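Local coordinates for protein hydroxyglutarate synthase (Oryza sativa, PDB 6W1K) that catalyses the iron(II)-dependent decarboxylation and hydroxylation of 2-oxoadipate to D-2-hydroxyglutarate, a step of lysine catabolism in plant plastids, at residues D68-K73 against N189-N194; F60-F65 against E77-F82. All blocks are in the same frame, centred on the assembly; numbering follows the deposited sequence.

The four segments interleave along the chain in the order 60-65, 68-73, 77-82 and 189-194, and the centres of the two contacts lie about 8 Å apart. Contact 1 uses the entry to helix 72-81, contact 2 its last turn, so the two contacts meet the same helix at its beginning and near its end. The two also meet directly: Asn194 N lies 2.9 Å from Ala61 O, a probable hydrogen bond that ties the loop before strand 195-199 to strand 57-65. Those two strands carry the metal ligands His195 and His59. Both contacts also reach the bound 2-oxoadipate, through Asn194 in contact 1 and Arg63 in contact 2.

Contact 1: residues D68-K73 against N189-N194; sequences DGYGIK and NGYALN. With OOG (2-oxoadipic acid), chain F.
Tyr70 and Tyr191 mark the nearest approach of the two backbones, yet their CA atoms stand 9.8 Å apart, so the gap is bridged by a long side chain. On one side the loop 68-71 leads into helix 72-81. On the other, helix 181-189 ends in a type II' turn from Asn189 to Ala192, closed by a bond of 3.2 Å from Ala192 N to Asn189 O. Gly190 takes the first corner of this turn with a phi of 62°, a value that comes easily to a residue without a side chain.

Tyr191 does the reaching. Its CG is anti to the carbonyl carbon (chi1 -66°), which sends the ring across to the other segment. The stronger partner of its hydroxyl is Ser74 OG, to which it is hydrogen-bonded; Tyr70 O, 3.1 Å from Tyr191 OH, is within hydrogen-bonding distance as well. Tyr191 OH also rests 3.4 Å from Tyr70 CD2, and the two side chains cross at about a right angle. Tyrosine suits both places: each ring fills buried space while its hydroxyl finds a partner, that of Tyr70 at Ser147 OG and Gly148 O.

At the far end of the loop, Asn194 CG lies 3.6 Å from O1 of 2-oxoadipate, and its side chain also packs on Arg63. An alanine here would probably open a gap beside the carboxylate and take away packing from one side of Arg63.

Around the pair, Tyr191 packs on Ala154 and Ala157 of helix 154-160 and on Thr64 of strand 57-65, while Tyr70 lies against Ile144 of helix 134-147. The contact thus joins the start of helix 72-81 to the loop feeding strand 195-199.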
# COMPACT_ATOMS: atom_id res chain seq x y z
N ASP A 68 18.38 -1.33 -11.61
CA ASP A 68 19.60 -0.83 -10.95
C ASP A 68 19.46 -0.78 -9.44
O ASP A 68 19.95 0.13 -8.77
CB ASP A 68 19.99 0.56 -11.49
CG ASP A 68 20.35 0.55 -12.98
OD1 ASP A 68 20.29 1.64 -13.60
OD2 ASP A 68 20.69 -0.54 -13.52
N GLY A 69 18.80 -1.78 -8.89
CA GLY A 69 18.63 -1.87 -7.46
C GLY A 69 17.60 -0.92 -6.85
O GLY A 69 17.53 -0.84 -5.62
N TYR A 70 16.83 -0.20 -7.65
CA TYR A 70 15.82 0.73 -7.13
C TYR A 70 14.48 0.05 -6.84
O TYR A 70 13.52 0.72 -6.43
CB TYR A 70 15.65 1.90 -8.12
CG TYR A 70 16.64 3.02 -7.81
CD1 TYR A 70 17.97 2.93 -8.21
CD2 TYR A 70 16.27 4.12 -7.03
CE1 TYR A 70 18.89 3.90 -7.86
CE2 TYR A 70 17.19 5.10 -6.67
CZ TYR A 70 18.49 4.98 -7.06
OH TYR A 70 19.38 5.96 -6.70
N GLY A 71 14.41 -1.27 -7.01
CA GLY A 71 13.15 -2.01 -6.95
C GLY A 71 12.78 -2.48 -5.56
O GLY A 71 13.09 -1.84 -4.55
N ILE A 72 12.06 -3.60 -5.52
CA ILE A 72 11.52 -4.11 -4.27
C ILE A 72 12.61 -4.19 -3.20
O ILE A 72 12.40 -3.81 -2.05
CB ILE A 72 10.86 -5.47 -4.50
CG1 ILE A 72 9.61 -5.31 -5.37
CG2 ILE A 72 10.47 -6.10 -3.18
CD1 ILE A 72 9.14 -6.61 -5.96
N LYS A 73 13.80 -4.65 -3.58
CA LYS A 73 14.84 -4.89 -2.58
C LYS A 73 15.27 -3.62 -1.87
O LYS A 73 15.75 -3.69 -0.73
CB LYS A 73 16.03 -5.57 -3.25
CG LYS A 73 16.69 -4.71 -4.30
CD LYS A 73 18.04 -5.28 -4.72
CE LYS A 73 17.92 -6.24 -5.87
NZ LYS A 73 19.15 -6.24 -6.72
N ASN A 189 6.27 10.51 -7.11
CA ASN A 189 6.02 10.16 -5.70
C ASN A 189 7.13 9.33 -5.08
O ASN A 189 7.25 9.31 -3.85
CB ASN A 189 4.69 9.39 -5.55
CG ASN A 189 3.45 10.27 -5.78
OD1 ASN A 189 3.04 11.04 -4.92
ND2 ASN A 189 2.87 10.17 -6.97
N GLY A 190 7.91 8.59 -5.86
CA GLY A 190 9.03 7.86 -5.29
C GLY A 190 8.55 6.83 -4.28
O GLY A 190 7.56 6.13 -4.48
N TYR A 191 9.28 6.75 -3.19
CA TYR A 191 9.06 5.78 -2.13
C TYR A 191 7.99 6.21 -1.12
O TYR A 191 7.91 5.61 -0.02
CB TYR A 191 10.39 5.54 -1.43
CG TYR A 191 11.45 4.87 -2.26
CD1 TYR A 191 11.34 3.53 -2.60
CD2 TYR A 191 12.58 5.58 -2.68
CE1 TYR A 191 12.31 2.91 -3.33
CE2 TYR A 191 13.55 4.96 -3.39
CZ TYR A 191 13.42 3.62 -3.71
OH TYR A 191 14.41 2.98 -4.43
N ALA A 192 7.19 7.21 -1.44
CA ALA A 192 6.10 7.63 -0.56
C ALA A 192 5.11 6.50 -0.41
O ALA A 192 4.85 5.72 -1.33
CB ALA A 192 5.37 8.86 -1.10
N LEU A 193 4.55 6.39 0.79
CA LEU A 193 3.51 5.40 1.02
C LEU A 193 2.39 5.59 0.00
O LEU A 193 1.82 6.68 -0.12
CB LEU A 193 2.99 5.57 2.43
CG LEU A 193 1.90 4.63 2.87
CD1 LEU A 193 2.40 3.18 3.00
CD2 LEU A 193 1.40 5.17 4.20
N ASN A 194 2.09 4.53 -0.75
CA ASN A 194 1.08 4.61 -1.81
C ASN A 194 -0.33 4.48 -1.25
O ASN A 194 -1.27 5.12 -1.74
CB ASN A 194 1.37 3.54 -2.86
CG ASN A 194 0.25 3.39 -3.85
OD1 ASN A 194 -0.63 2.56 -3.68
ND2 ASN A 194 0.26 4.22 -4.88
C2 OOG F . -0.76 -1.65 -4.74
C3 OOG F . -2.10 -2.22 -5.21
C4 OOG F . -2.25 -3.66 -4.73
C6 OOG F . -3.68 -4.79 -2.81
O4 OOG F . -3.82 -5.86 -3.47
O3 OOG F . -4.36 -4.62 -1.77
C5 OOG F . -2.70 -3.73 -3.27
C1 OOG F . -0.46 -0.28 -5.38
O1 OOG F . 0.65 0.14 -5.38
O2 OOG F . -1.46 0.48 -5.97
O5 OOG F . -2.28 -2.96 -2.48

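Contact 2: residues F60-F65 against E77-F82; sequences FAFRTF and EFFTDF. With OOG (2-oxoadipic acid), chain F.
Phe62 and Phe79 bring strand 57-65 and helix 72-81 together: the strand runs past the helix's last turn, which includes a 2.9 Å bond from Asp81 N to Glu77 O, and Phe62 points toward it.

The two phenylalanines come from opposite directions and meet at their outer atoms, Phe62 CE1 lying 4.0 Å from Phe79 CZ. Their planes are inclined at 42° with centroids 6.0 Å apart, an oblique pairing that is neither a stack nor a T. Phe78, the next residue back on the helix, sets CD2 over the centre of the Phe79 ring, 3.7 Å above its plane, while Tyr84 meets Phe79 edge-to-face. Ile122 of strand 121-127 packs against both Phe62 and Phe79. Large, flat, apolar side chains suit this wholly buried seam.

Next along the strand, Arg63 serves the substrate. Its chain is extended from CG to NE (chi2 -173°), carrying the guanidinium to the carboxylate farther from the keto group. Two nearly straight bonds grip it edge-on: Arg63 NE to O1 of 2-oxoadipate at 2.8 Å, and Arg63 NH2 to its O2 at 2.6 Å. A cation-pi contact with Trp185 and a bond from NH1 to Thr306 OG1 help hold the group in place.

The succession of strand 57-65, helix 72-81 and strands 85-92, 97-103 and 121-127, with the first and last strands paired in parallel, is consistent with the beta-alpha-beta-beta-beta module of the glyoxalase (VOC) clan, the helix packed on one side of the sheet and the substrate and metal pocket lying on the other.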
# COMPACT_ATOMS: atom_id res chain seq x y z
N PHE A 60 0.48 -1.67 4.38
CA PHE A 60 1.06 -0.51 3.72
C PHE A 60 1.49 -0.98 2.33
O PHE A 60 1.90 -2.13 2.18
CB PHE A 60 2.31 -0.03 4.45
CG PHE A 60 2.06 0.85 5.65
CD1 PHE A 60 0.79 1.00 6.19
CD2 PHE A 60 3.13 1.52 6.24
CE1 PHE A 60 0.57 1.79 7.26
CE2 PHE A 60 2.92 2.35 7.32
CZ PHE A 60 1.62 2.47 7.85
N ALA A 61 1.45 -0.09 1.33
CA ALA A 61 1.90 -0.46 -0.02
C ALA A 61 2.83 0.61 -0.58
O ALA A 61 2.71 1.79 -0.25
CB ALA A 61 0.71 -0.69 -0.96
N PHE A 62 3.83 0.17 -1.35
CA PHE A 62 4.86 1.03 -1.93
C PHE A 62 5.08 0.62 -3.39
O PHE A 62 4.88 -0.54 -3.74
CB PHE A 62 6.22 0.95 -1.18
CG PHE A 62 6.14 1.30 0.28
CD1 PHE A 62 5.82 0.32 1.22
CD2 PHE A 62 6.37 2.58 0.72
CE1 PHE A 62 5.75 0.66 2.56
CE2 PHE A 62 6.30 2.94 2.05
CZ PHE A 62 6.01 1.96 2.97
N ARG A 63 5.52 1.59 -4.21
CA ARG A 63 5.82 1.39 -5.62
C ARG A 63 7.26 1.76 -5.93
O ARG A 63 7.82 2.69 -5.33
CB ARG A 63 4.88 2.23 -6.49
CG ARG A 63 3.41 1.87 -6.32
CD ARG A 63 2.56 2.60 -7.33
NE ARG A 63 1.15 2.23 -7.20
CZ ARG A 63 0.17 2.82 -7.86
NH1 ARG A 63 0.46 3.81 -8.71
NH2 ARG A 63 -1.07 2.45 -7.68
N THR A 64 7.86 1.04 -6.87
CA THR A 64 9.28 1.25 -7.14
C THR A 64 9.62 0.98 -8.60
O THR A 64 8.85 0.35 -9.34
CB THR A 64 10.16 0.36 -6.26
OG1 THR A 64 10.07 -1.00 -6.73
CG2 THR A 64 9.77 0.39 -4.77
N PHE A 65 10.80 1.44 -9.01
CA PHE A 65 11.34 1.13 -10.33
C PHE A 65 12.25 -0.09 -10.25
O PHE A 65 13.28 -0.05 -9.56
CB PHE A 65 12.13 2.31 -10.88
CG PHE A 65 11.29 3.48 -11.31
CD1 PHE A 65 10.36 3.36 -12.32
CD2 PHE A 65 11.47 4.72 -10.72
CE1 PHE A 65 9.62 4.46 -12.75
CE2 PHE A 65 10.74 5.84 -11.14
CZ PHE A 65 9.80 5.70 -12.13
N GLU A 77 14.72 -4.60 2.44
CA GLU A 77 15.78 -4.82 3.42
C GLU A 77 15.50 -4.10 4.75
O GLU A 77 15.87 -4.60 5.82
CB GLU A 77 17.10 -4.33 2.82
CG GLU A 77 18.34 -4.84 3.50
CD GLU A 77 19.59 -4.04 3.10
OE1 GLU A 77 20.55 -4.04 3.92
OE2 GLU A 77 19.62 -3.41 2.01
N PHE A 78 14.93 -2.90 4.69
CA PHE A 78 14.51 -2.25 5.92
C PHE A 78 13.55 -3.13 6.70
O PHE A 78 13.75 -3.38 7.90
CB PHE A 78 13.84 -0.90 5.61
CG PHE A 78 13.15 -0.29 6.82
CD1 PHE A 78 13.88 0.16 7.90
CD2 PHE A 78 11.77 -0.22 6.86
CE1 PHE A 78 13.26 0.72 9.03
CE2 PHE A 78 11.13 0.34 7.98
CZ PHE A 78 11.87 0.78 9.07
N PHE A 79 12.48 -3.60 6.04
CA PHE A 79 11.44 -4.35 6.75
C PHE A 79 11.97 -5.68 7.25
O PHE A 79 11.64 -6.09 8.38
CB PHE A 79 10.18 -4.53 5.88
CG PHE A 79 9.49 -3.23 5.61
CD1 PHE A 79 8.75 -2.61 6.62
CD2 PHE A 79 9.61 -2.60 4.39
CE1 PHE A 79 8.16 -1.42 6.43
CE2 PHE A 79 9.03 -1.38 4.20
CZ PHE A 79 8.30 -0.79 5.22
N THR A 80 12.81 -6.37 6.46
CA THR A 80 13.38 -7.63 6.96
C THR A 80 14.41 -7.40 8.07
O THR A 80 14.58 -8.27 8.93
CB THR A 80 13.99 -8.47 5.83
OG1 THR A 80 15.00 -7.74 5.14
CG2 THR A 80 12.89 -8.89 4.84
N ASP A 81 15.08 -6.23 8.10
CA ASP A 81 15.89 -5.87 9.27
C ASP A 81 15.03 -5.77 10.55
O ASP A 81 15.51 -6.01 11.65
CB ASP A 81 16.59 -4.53 9.04
CG ASP A 81 17.81 -4.61 8.11
OD1 ASP A 81 18.29 -5.72 7.77
OD2 ASP A 81 18.27 -3.51 7.70
N PHE A 82 13.76 -5.42 10.41
CA PHE A 82 12.82 -5.35 11.53
C PHE A 82 11.83 -6.51 11.51
O PHE A 82 10.67 -6.37 11.90
CB PHE A 82 12.15 -3.97 11.52
CG PHE A 82 13.12 -2.89 11.94
CD1 PHE A 82 13.46 -2.72 13.29
CD2 PHE A 82 13.78 -2.12 10.99
CE1 PHE A 82 14.42 -1.79 13.70
CE2 PHE A 82 14.73 -1.18 11.39
CZ PHE A 82 15.05 -1.01 12.74
C2 OOG F . -0.76 -1.65 -4.74
C3 OOG F . -2.10 -2.22 -5.21
C4 OOG F . -2.25 -3.66 -4.73
C6 OOG F . -3.68 -4.79 -2.81
O4 OOG F . -3.82 -5.86 -3.47
O3 OOG F . -4.36 -4.62 -1.77
C5 OOG F . -2.70 -3.73 -3.27
C1 OOG F . -0.46 -0.28 -5.38
O1 OOG F . 0.65 0.14 -5.38
O2 OOG F . -1.46 0.48 -5.97
O5 OOG F . -2.28 -2.96 -2.48